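Local coordinates for protein aminopentol aminotransferase (Sphingopyxis macrogoltabida, PDB 6HBS) that catalyses the pyridoxal phosphate-dependent deamination of aminopentol, the hydrolysed form of the mycotoxin fumonisin B1, to its 2-keto product, with pyruvate as preferred amino acceptor, at residues L43-W48 and F379-H384; P64-Y69 and G257-N262; Q71-A76 and A298-R303. All coordinates share one frame; numbering follows the deposited sequence.

In the fold
From the N terminus, segment 43-48 comes first and meets 379-384, so that contact 1 closes the longest loop, 330 residues between its ends, and encloses the other two contacts. Contact 2 joins 64-69 to the cofactor-lysine loop 257-262, and contact 3 sets the start of helix 72-82 against helix 292-307; their segments alternate along the chain, so these two loops cross. Segment 64-69 links all three: Leu66 and Tyr69 meet Ala382 and Gly44 of contact 1, while Leu67 touches Ile74 of contact 3. Thr301 in turn packs on Phe260 and Ala261. Together they tie the small four-stranded sheet to the cofactor site and its flanking helices.

Contact 1 (L43-W48 and F379-H384); sequences LGARIW and FLSAAH
The imidazole of His384 lies between two aliphatic groups. Over the centre of one face sits the methyl of Ala45, its CB 3.6 Å from the ring centroid and only 4° off the normal, a CH-pi contact in which all five ring atoms are almost equally near. The opposite face carries Leu380 CD1, displaced toward the rim, and Ser381 CB lies in the plane at the edge. Ser381 OG, 2.8 Å from His384 ND1, shares a hydrogen bond with it in which either could donate, and this tie restrains the ring's rotation. The same OG accepts from Ala383 N at 3.0 Å, forming an ST turn within the type I turn Ser381-His384. Beside this contact, Ala383 CB comes to 3.8 Å from Gly44 C. Gly44 has phi 64° in the type II' turn Leu43-Arg46, which brings Ala45 round to face the imidazole. Apolar contact therefore joins two tight turns. The first connects antiparallel strands 39-43 and 46-49, whose neighbour 54-57 supplies Asp57 O, in a weak hydrogen bond with His384 NE2, and places Ile56 against the His384 side chain. The second lies just before helix 386-405, and Leu380 packs on Leu314 and Ser317 of helix 310-332.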
loop_
_atom_site.group_PDB
_atom_site.type_symbol
_atom_site.label_atom_id
_atom_site.label_comp_id
_atom_site.label_asym_id
_atom_site.label_seq_id
_atom_site.Cartn_x
_atom_site.Cartn_y
_atom_site.Cartn_z
ATOM N N LEU A 43 18.061 -13.063 -8.585
ATOM C CA LEU A 43 18.622 -12.584 -9.818
ATOM C C LEU A 43 18.060 -13.376 -11.004
ATOM O O LEU A 43 18.054 -14.621 -11.003
ATOM C CB LEU A 43 20.150 -12.728 -9.773
ATOM C CG LEU A 43 20.897 -12.210 -11.006
ATOM C CD1 LEU A 43 20.793 -10.694 -11.086
ATOM C CD2 LEU A 43 22.375 -12.653 -11.012
ATOM N N GLY A 44 17.628 -12.650 -12.030
ATOM C CA GLY A 44 17.103 -13.270 -13.235
ATOM C C GLY A 44 15.843 -14.047 -12.920
ATOM O O GLY A 44 14.861 -13.438 -12.512
ATOM N N ALA A 45 15.880 -15.382 -13.096
ATOM C CA ALA A 45 14.756 -16.254 -12.796
ATOM C C ALA A 45 15.054 -17.117 -11.568
ATOM O O ALA A 45 14.399 -18.120 -11.364
ATOM C CB ALA A 45 14.433 -17.122 -13.993
ATOM N N ARG A 46 16.015 -16.705 -10.739
ATOM C CA ARG A 46 16.424 -17.484 -9.613
ATOM C C ARG A 46 16.252 -16.714 -8.298
ATOM O O ARG A 46 16.484 -15.518 -8.234
ATOM C CB ARG A 46 17.898 -17.898 -9.766
ATOM C CG ARG A 46 18.104 -19.072 -10.712
ATOM C CD ARG A 46 19.573 -19.444 -10.914
ATOM N NE ARG A 46 19.715 -20.707 -11.650
ATOM C CZ ARG A 46 19.352 -20.878 -12.922
ATOM N NH1 ARG A 46 18.902 -19.857 -13.632
ATOM N NH2 ARG A 46 19.398 -22.087 -13.462
ATOM N N ILE A 47 15.979 -17.467 -7.239
ATOM C CA ILE A 47 16.032 -17.008 -5.853
ATOM C C ILE A 47 16.964 -17.943 -5.095
ATOM O O ILE A 47 17.093 -19.109 -5.468
ATOM C CB ILE A 47 14.640 -17.001 -5.195
ATOM C CG1 ILE A 47 14.011 -18.399 -5.178
ATOM C CG2 ILE A 47 13.758 -15.983 -5.864
ATOM C CD1 ILE A 47 12.518 -18.425 -4.816
ATOM N N TRP A 48 17.554 -17.433 -4.009
ATOM C CA TRP A 48 18.371 -18.200 -3.076
ATOM C C TRP A 48 17.776 -18.059 -1.676
ATOM O O TRP A 48 17.487 -16.923 -1.247
ATOM C CB TRP A 48 19.810 -17.683 -3.070
ATOM C CG TRP A 48 20.641 -18.003 -4.280
ATOM C CD1 TRP A 48 21.612 -18.958 -4.333
ATOM C CD2 TRP A 48 20.648 -17.356 -5.564
ATOM N NE1 TRP A 48 22.203 -18.969 -5.560
ATOM C CE2 TRP A 48 21.634 -18.004 -6.341
ATOM C CE3 TRP A 48 19.911 -16.336 -6.157
ATOM C CZ2 TRP A 48 21.880 -17.676 -7.666
ATOM C CZ3 TRP A 48 20.159 -15.993 -7.467
ATOM C CH2 TRP A 48 21.143 -16.652 -8.214
ATOM N N PHE A 379 3.993 -18.502 -12.581
ATOM C CA PHE A 379 4.244 -17.435 -13.501
ATOM C C PHE A 379 5.571 -17.677 -14.228
ATOM O O PHE A 379 6.533 -18.156 -13.627
ATOM C CB PHE A 379 4.382 -16.098 -12.767
ATOM C CG PHE A 379 3.187 -15.640 -11.966
ATOM C CD1 PHE A 379 2.934 -16.140 -10.700
ATOM C CD2 PHE A 379 2.290 -14.733 -12.508
ATOM C CE1 PHE A 379 1.846 -15.679 -9.971
ATOM C CE2 PHE A 379 1.191 -14.289 -11.785
ATOM C CZ PHE A 379 0.994 -14.736 -10.508
ATOM N N LEU A 380 5.607 -17.299 -15.502
ATOM C CA LEU A 380 6.854 -17.212 -16.259
ATOM C C LEU A 380 7.304 -15.751 -16.325
ATOM O O LEU A 380 6.492 -14.837 -16.437
ATOM C CB LEU A 380 6.671 -17.782 -17.670
ATOM C CG LEU A 380 6.992 -19.266 -17.830
ATOM C CD1 LEU A 380 8.466 -19.548 -17.641
ATOM C CD2 LEU A 380 6.152 -20.123 -16.898
ATOM N N SER A 381 8.633 -15.571 -16.314
ATOM C CA SER A 381 9.311 -14.301 -16.555
ATOM C C SER A 381 10.025 -14.355 -17.914
ATOM O O SER A 381 10.416 -15.448 -18.394
ATOM C CB SER A 381 10.298 -14.003 -15.436
ATOM O OG SER A 381 11.577 -14.611 -15.666
ATOM N N ALA A 382 10.274 -13.181 -18.497
ATOM C CA ALA A 382 11.117 -13.073 -19.695
ATOM C C ALA A 382 12.582 -13.431 -19.393
ATOM O O ALA A 382 13.358 -13.562 -20.358
ATOM C CB ALA A 382 11.026 -11.686 -20.296
ATOM N N ALA A 383 12.978 -13.604 -18.117
ATOM C CA ALA A 383 14.337 -13.991 -17.780
ATOM C C ALA A 383 14.511 -15.510 -17.701
ATOM O O ALA A 383 15.638 -15.954 -17.578
ATOM C CB ALA A 383 14.766 -13.371 -16.480
ATOM N N HIS A 384 13.420 -16.294 -17.745
ATOM C CA HIS A 384 13.526 -17.750 -17.855
ATOM C C HIS A 384 14.112 -18.107 -19.237
ATOM O O HIS A 384 13.557 -17.745 -20.229
ATOM C CB HIS A 384 12.182 -18.448 -17.643
ATOM C CG HIS A 384 11.698 -18.484 -16.227
ATOM N ND1 HIS A 384 11.151 -17.376 -15.596
ATOM C CD2 HIS A 384 11.711 -19.458 -15.307
ATOM C CE1 HIS A 384 10.802 -17.696 -14.371
ATOM N NE2 HIS A 384 11.125 -18.975 -14.162
#

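Contact 2 (P64-Y69 and G257-N262); sequences PNLLGY and GKCFAN. With PLP (pyridoxal-5'-phosphate), chain C.
Asn262 reaches the backbone of Leu66, Leu67 and Gly68 and meets these three consecutive residues with its amide. Its CG stands anti to the backbone N (chi1 -162°), and OD1 takes Leu67 N at 2.9 Å, with an N-H...O angle of 157°, together with a weak bond from Leu66 N. ND2 donates to Gly68 O at 2.9 Å; that oxygen lies close to the amide plane, whereas the donor stands above the plane of the Gly68 carbonyl. Engaging both ends of the amide fixes its flip. Closer to the cofactor, Cys259 CB packs 3.9 Å from Leu66 CB. Pro64 lays its ring against the Lys258 backbone, CB 3.2 Å from Lys258 O. From there the lysine chain runs away from Pro64, extended as far as CE and bent only at the last torsion (chi4 85°), where NZ is covalently bonded to PLP C4A at 1.6 Å. Ser119 and Arg233, with Ser287 of the second subunit, hold the cofactor by hydrogen bonds. This is the internal aldimine site of a class-III aminotransferase, built at the dimer interface.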
loop_
_atom_site.group_PDB
_atom_site.type_symbol
_atom_site.label_atom_id
_atom_site.label_comp_id
_atom_site.label_asym_id
_atom_site.label_seq_id
_atom_site.Cartn_x
_atom_site.Cartn_y
_atom_site.Cartn_z
ATOM N N PRO A 64 5.165 -10.154 -9.420
ATOM C CA PRO A 64 5.958 -8.972 -9.758
ATOM C C PRO A 64 7.186 -9.149 -10.667
ATOM O O PRO A 64 7.511 -8.227 -11.381
ATOM C CB PRO A 64 6.408 -8.469 -8.385
ATOM C CG PRO A 64 5.229 -8.834 -7.480
ATOM C CD PRO A 64 4.788 -10.189 -7.998
ATOM N N ASN A 65 7.838 -10.307 -10.638
ATOM C CA ASN A 65 9.038 -10.495 -11.449
ATOM C C ASN A 65 8.630 -10.859 -12.888
ATOM O O ASN A 65 8.566 -12.036 -13.241
ATOM C CB ASN A 65 9.994 -11.527 -10.853
ATOM C CG ASN A 65 11.247 -11.666 -11.702
ATOM O OD1 ASN A 65 11.695 -10.669 -12.293
ATOM N ND2 ASN A 65 11.802 -12.871 -11.747
ATOM N N LEU A 66 8.421 -9.832 -13.715
ATOM C CA LEU A 66 8.024 -10.008 -15.121
ATOM C C LEU A 66 9.270 -10.180 -15.993
ATOM O O LEU A 66 9.242 -10.954 -16.940
ATOM C CB LEU A 66 7.222 -8.794 -15.592
ATOM C CG LEU A 66 6.675 -8.849 -17.026
ATOM C CD1 LEU A 66 5.569 -9.904 -17.178
ATOM C CD2 LEU A 66 6.141 -7.503 -17.446
ATOM N N LEU A 67 10.334 -9.418 -15.709
ATOM C CA LEU A 67 11.439 -9.263 -16.683
ATOM C C LEU A 67 12.763 -9.783 -16.127
ATOM O O LEU A 67 13.800 -9.711 -16.822
ATOM C CB LEU A 67 11.544 -7.779 -17.046
ATOM C CG LEU A 67 10.334 -7.210 -17.777
ATOM C CD1 LEU A 67 10.491 -5.721 -18.053
ATOM C CD2 LEU A 67 10.084 -7.962 -19.079
ATOM N N GLY A 68 12.743 -10.310 -14.897
ATOM C CA GLY A 68 13.948 -10.754 -14.218
ATOM C C GLY A 68 14.324 -9.903 -13.027
ATOM O O GLY A 68 14.256 -8.651 -13.059
ATOM N N TYR A 69 14.706 -10.582 -11.954
ATOM C CA TYR A 69 15.130 -9.889 -10.770
ATOM C C TYR A 69 16.386 -9.067 -11.050
ATOM O O TYR A 69 17.371 -9.603 -11.584
ATOM C CB TYR A 69 15.430 -10.881 -9.659
ATOM C CG TYR A 69 14.264 -11.653 -9.096
ATOM C CD1 TYR A 69 13.299 -11.050 -8.302
ATOM C CD2 TYR A 69 14.164 -13.023 -9.298
ATOM C CE1 TYR A 69 12.291 -11.795 -7.700
ATOM C CE2 TYR A 69 13.166 -13.773 -8.710
ATOM C CZ TYR A 69 12.221 -13.159 -7.897
ATOM O OH TYR A 69 11.239 -13.920 -7.314
ATOM N N GLY A 257 -1.381 -3.980 -11.146
ATOM C CA GLY A 257 -0.400 -3.995 -10.068
ATOM C C GLY A 257 0.606 -5.092 -10.319
ATOM O O GLY A 257 0.827 -5.481 -11.497
ATOM N N LYS A 258 1.242 -5.529 -9.239
ATOM C CA LYS A 258 2.275 -6.590 -9.179
ATOM C C LYS A 258 3.509 -6.249 -10.031
ATOM O O LYS A 258 4.570 -6.039 -9.472
ATOM C CB LYS A 258 1.681 -7.976 -9.488
ATOM C CG LYS A 258 0.840 -8.515 -8.325
ATOM C CD LYS A 258 0.249 -9.920 -8.434
ATOM C CE LYS A 258 -0.293 -10.449 -7.102
ATOM N NZ LYS A 258 -1.704 -10.044 -6.785
ATOM N N CYS A 259 3.395 -6.310 -11.355
ATOM C CA CYS A 259 4.572 -6.486 -12.186
ATOM C C CYS A 259 4.835 -5.310 -13.120
ATOM O O CYS A 259 5.854 -5.341 -13.789
ATOM C CB CYS A 259 4.477 -7.767 -13.009
ATOM S SG CYS A 259 3.396 -7.630 -14.449
ATOM N N PHE A 260 4.029 -4.243 -13.116
ATOM C CA PHE A 260 4.274 -3.175 -14.136
ATOM C C PHE A 260 5.435 -2.230 -13.770
ATOM O O PHE A 260 5.784 -1.354 -14.559
ATOM C CB PHE A 260 3.004 -2.441 -14.550
ATOM C CG PHE A 260 2.371 -1.494 -13.570
ATOM C CD1 PHE A 260 2.887 -0.224 -13.364
ATOM C CD2 PHE A 260 1.212 -1.851 -12.904
ATOM C CE1 PHE A 260 2.280 0.641 -12.469
ATOM C CE2 PHE A 260 0.601 -0.976 -12.021
ATOM C CZ PHE A 260 1.119 0.279 -11.817
ATOM N N ALA A 261 6.056 -2.422 -12.608
ATOM C CA ALA A 261 7.383 -1.816 -12.290
ATOM C C ALA A 261 8.379 -2.910 -11.879
ATOM O O ALA A 261 9.349 -2.638 -11.189
ATOM C CB ALA A 261 7.200 -0.760 -11.207
ATOM N N ASN A 262 8.159 -4.142 -12.374
ATOM C CA ASN A 262 9.053 -5.270 -12.255
ATOM C C ASN A 262 9.502 -5.513 -10.801
ATOM O O ASN A 262 10.614 -5.964 -10.559
ATOM C CB ASN A 262 10.292 -5.139 -13.159
ATOM C CG ASN A 262 10.974 -6.474 -13.356
ATOM O OD1 ASN A 262 10.276 -7.465 -13.581
ATOM N ND2 ASN A 262 12.308 -6.518 -13.263
HETATM N N1 PLP C . -6.524 -8.680 -7.441
HETATM C C2 PLP C . -5.957 -9.807 -7.923
HETATM C C2A PLP C . -6.542 -10.541 -9.106
HETATM C C3 PLP C . -4.710 -10.284 -7.331
HETATM O O3 PLP C . -4.108 -11.399 -7.797
HETATM C C4 PLP C . -4.106 -9.525 -6.213
HETATM C C4A PLP C . -2.827 -10.029 -5.646
HETATM C C5 PLP C . -4.870 -8.334 -5.733
HETATM C C6 PLP C . -6.031 -7.969 -6.404
HETATM C C5A PLP C . -4.389 -7.462 -4.575
HETATM O O4P PLP C . -3.060 -6.934 -4.820
HETATM P P PLP C . -2.192 -6.678 -3.487
HETATM O O1P PLP C . -1.860 -7.968 -2.888
HETATM O O2P PLP C . -3.107 -5.900 -2.583
HETATM O O3P PLP C . -1.010 -5.931 -4.065
HETATM O O HOH W 1 11.742 -8.516 -10.429
#

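Contact 3 (Q71-A76 and A298-R303); sequences QSEIEA and AIETLR
Glu73 and Ile74, at the N-terminal end of helix 72-82, meet Glu300, Thr301 and Arg303. Just before them, Gln71 occupies the N-cap position: its OE1 accepts from Ile74 N at 3.1 Å, the donor lying nearly along the C=O axis, and its NE2 donates to Glu73 OE2 at 2.8 Å on the anti side of the carboxylate. That bond leaves Glu73 OE1 to reach across to the guanidinium edge of Arg303, 3.3 Å from NH2 in a salt bridge whose hydrogen bond is weak, the two side chains crossing at about a right angle. Arg303 is held more firmly by Glu300. NE and NH2 grip the carboxylate side-on, one nitrogen to each oxygen, with NH2 2.7 Å from OE2; both oxygens lie near the guanidinium plane, but the nitrogens stand above the carboxylate plane. NH1 has a further salt bridge to Glu307. Glu73 OE1 and Glu300 OE2 are 4.4 Å apart, and the shared arginine is likely to offset their repulsion. Ile74 follows with CG1 4.0 Å from Glu300 CG and CD1 3.5 Å from Thr301 OG1, whose hydroxyl is hydrogen-bonded to Ala297 O. Replacing Glu300 with an alanine would probably leave Arg303 NE and NH2 without their two-nitrogen grip and open a gap beside Ile74. The two helix segments run roughly antiparallel, their axes 8.8 Å apart at an angle of 149°. Ile74 also touches Leu67 and Asn262 in the neighbouring loops, and on helix 292-307 Ala298 and Leu302 pack against Leu98 of helix 94-105.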
loop_
_atom_site.group_PDB
_atom_site.type_symbol
_atom_site.label_atom_id
_atom_site.label_comp_id
_atom_site.label_asym_id
_atom_site.label_seq_id
_atom_site.Cartn_x
_atom_site.Cartn_y
_atom_site.Cartn_z
ATOM N N GLN A 71 16.728 -6.546 -13.074
ATOM C CA GLN A 71 16.892 -6.307 -14.476
ATOM C C GLN A 71 17.595 -4.949 -14.670
ATOM O O GLN A 71 17.181 -3.935 -14.125
ATOM C CB GLN A 71 15.545 -6.336 -15.180
ATOM C CG GLN A 71 15.634 -6.644 -16.677
ATOM C CD GLN A 71 15.797 -5.407 -17.527
ATOM O OE1 GLN A 71 15.837 -4.274 -17.032
ATOM N NE2 GLN A 71 15.914 -5.615 -18.833
ATOM N N SER A 72 18.672 -4.934 -15.461
ATOM C CA SER A 72 19.651 -3.884 -15.330
ATOM C C SER A 72 19.121 -2.540 -15.856
ATOM O O SER A 72 19.445 -1.491 -15.277
ATOM C CB SER A 72 20.940 -4.316 -16.026
ATOM O OG SER A 72 20.726 -4.224 -17.418
ATOM N N GLU A 73 18.264 -2.542 -16.896
ATOM C CA GLU A 73 17.701 -1.327 -17.418
ATOM C C GLU A 73 16.697 -0.686 -16.424
ATOM O O GLU A 73 16.654 0.535 -16.240
ATOM C CB GLU A 73 17.048 -1.587 -18.761
ATOM C CG GLU A 73 17.996 -2.161 -19.818
ATOM C CD GLU A 73 17.189 -2.747 -20.967
ATOM O OE1 GLU A 73 16.997 -2.042 -21.953
ATOM O OE2 GLU A 73 16.680 -3.876 -20.830
ATOM N N ILE A 74 15.886 -1.497 -15.763
ATOM C CA ILE A 74 14.928 -0.949 -14.816
ATOM C C ILE A 74 15.686 -0.438 -13.575
ATOM O O ILE A 74 15.331 0.652 -13.068
ATOM C CB ILE A 74 13.839 -1.989 -14.501
ATOM C CG1 ILE A 74 13.030 -2.278 -15.774
ATOM C CG2 ILE A 74 12.955 -1.538 -13.329
ATOM C CD1 ILE A 74 12.462 -3.658 -15.832
ATOM N N GLU A 75 16.727 -1.165 -13.128
ATOM C CA GLU A 75 17.486 -0.753 -11.983
ATOM C C GLU A 75 18.233 0.544 -12.309
ATOM O O GLU A 75 18.320 1.390 -11.398
ATOM C CB GLU A 75 18.473 -1.817 -11.504
ATOM C CG GLU A 75 17.793 -3.055 -10.960
ATOM C CD GLU A 75 16.684 -2.794 -9.939
ATOM O OE1 GLU A 75 16.829 -1.839 -9.161
ATOM O OE2 GLU A 75 15.673 -3.530 -9.948
ATOM N N ALA A 76 18.679 0.709 -13.574
ATOM C CA ALA A 76 19.288 1.986 -14.061
ATOM C C ALA A 76 18.286 3.155 -14.013
ATOM O O ALA A 76 18.641 4.255 -13.591
ATOM C CB ALA A 76 19.871 1.827 -15.447
ATOM N N ALA A 298 8.343 2.038 -13.325
ATOM C CA ALA A 298 7.181 1.657 -14.097
ATOM C C ALA A 298 7.333 2.200 -15.519
ATOM O O ALA A 298 6.993 1.516 -16.483
ATOM C CB ALA A 298 5.910 2.167 -13.434
ATOM N N ILE A 299 7.827 3.443 -15.656
ATOM C CA ILE A 299 8.002 4.018 -16.985
ATOM C C ILE A 299 8.932 3.107 -17.797
ATOM O O ILE A 299 8.699 2.880 -18.974
ATOM C CB ILE A 299 8.495 5.475 -16.908
ATOM C CG1 ILE A 299 7.366 6.395 -16.434
ATOM C CG2 ILE A 299 9.077 5.957 -18.216
ATOM C CD1 ILE A 299 7.841 7.807 -16.099
ATOM N N GLU A 300 10.019 2.645 -17.197
ATOM C CA GLU A 300 10.988 1.864 -17.948
ATOM C C GLU A 300 10.459 0.442 -18.236
ATOM O O GLU A 300 10.677 -0.093 -19.301
ATOM C CB GLU A 300 12.295 1.832 -17.182
ATOM C CG GLU A 300 13.411 1.082 -17.878
ATOM C CD GLU A 300 13.886 1.677 -19.190
ATOM O OE1 GLU A 300 13.412 2.720 -19.569
ATOM O OE2 GLU A 300 14.713 1.046 -19.833
ATOM N N THR A 301 9.808 -0.183 -17.250
ATOM C CA THR A 301 9.119 -1.462 -17.438
ATOM C C THR A 301 8.084 -1.350 -18.566
ATOM O O THR A 301 8.082 -2.180 -19.472
ATOM C CB THR A 301 8.470 -1.922 -16.133
ATOM O OG1 THR A 301 9.461 -2.016 -15.111
ATOM C CG2 THR A 301 7.765 -3.244 -16.306
ATOM N N LEU A 302 7.225 -0.320 -18.543
ATOM C CA LEU A 302 6.244 -0.157 -19.598
ATOM C C LEU A 302 6.934 0.036 -20.968
ATOM O O LEU A 302 6.403 -0.450 -21.975
ATOM C CB LEU A 302 5.305 1.013 -19.319
ATOM C CG LEU A 302 4.353 0.878 -18.126
ATOM C CD1 LEU A 302 3.575 2.172 -17.921
ATOM C CD2 LEU A 302 3.410 -0.317 -18.269
ATOM N N ARG A 303 8.085 0.731 -21.020
ATOM C CA ARG A 303 8.801 0.918 -22.299
ATOM C C ARG A 303 9.249 -0.456 -22.837
ATOM O O ARG A 303 9.105 -0.772 -24.015
ATOM C CB ARG A 303 9.988 1.892 -22.160
ATOM C CG ARG A 303 10.744 2.151 -23.467
ATOM C CD ARG A 303 12.175 2.646 -23.325
ATOM N NE ARG A 303 13.079 1.760 -22.582
ATOM C CZ ARG A 303 13.633 0.661 -23.061
ATOM N NH1 ARG A 303 13.351 0.253 -24.286
ATOM N NH2 ARG A 303 14.457 -0.044 -22.313
#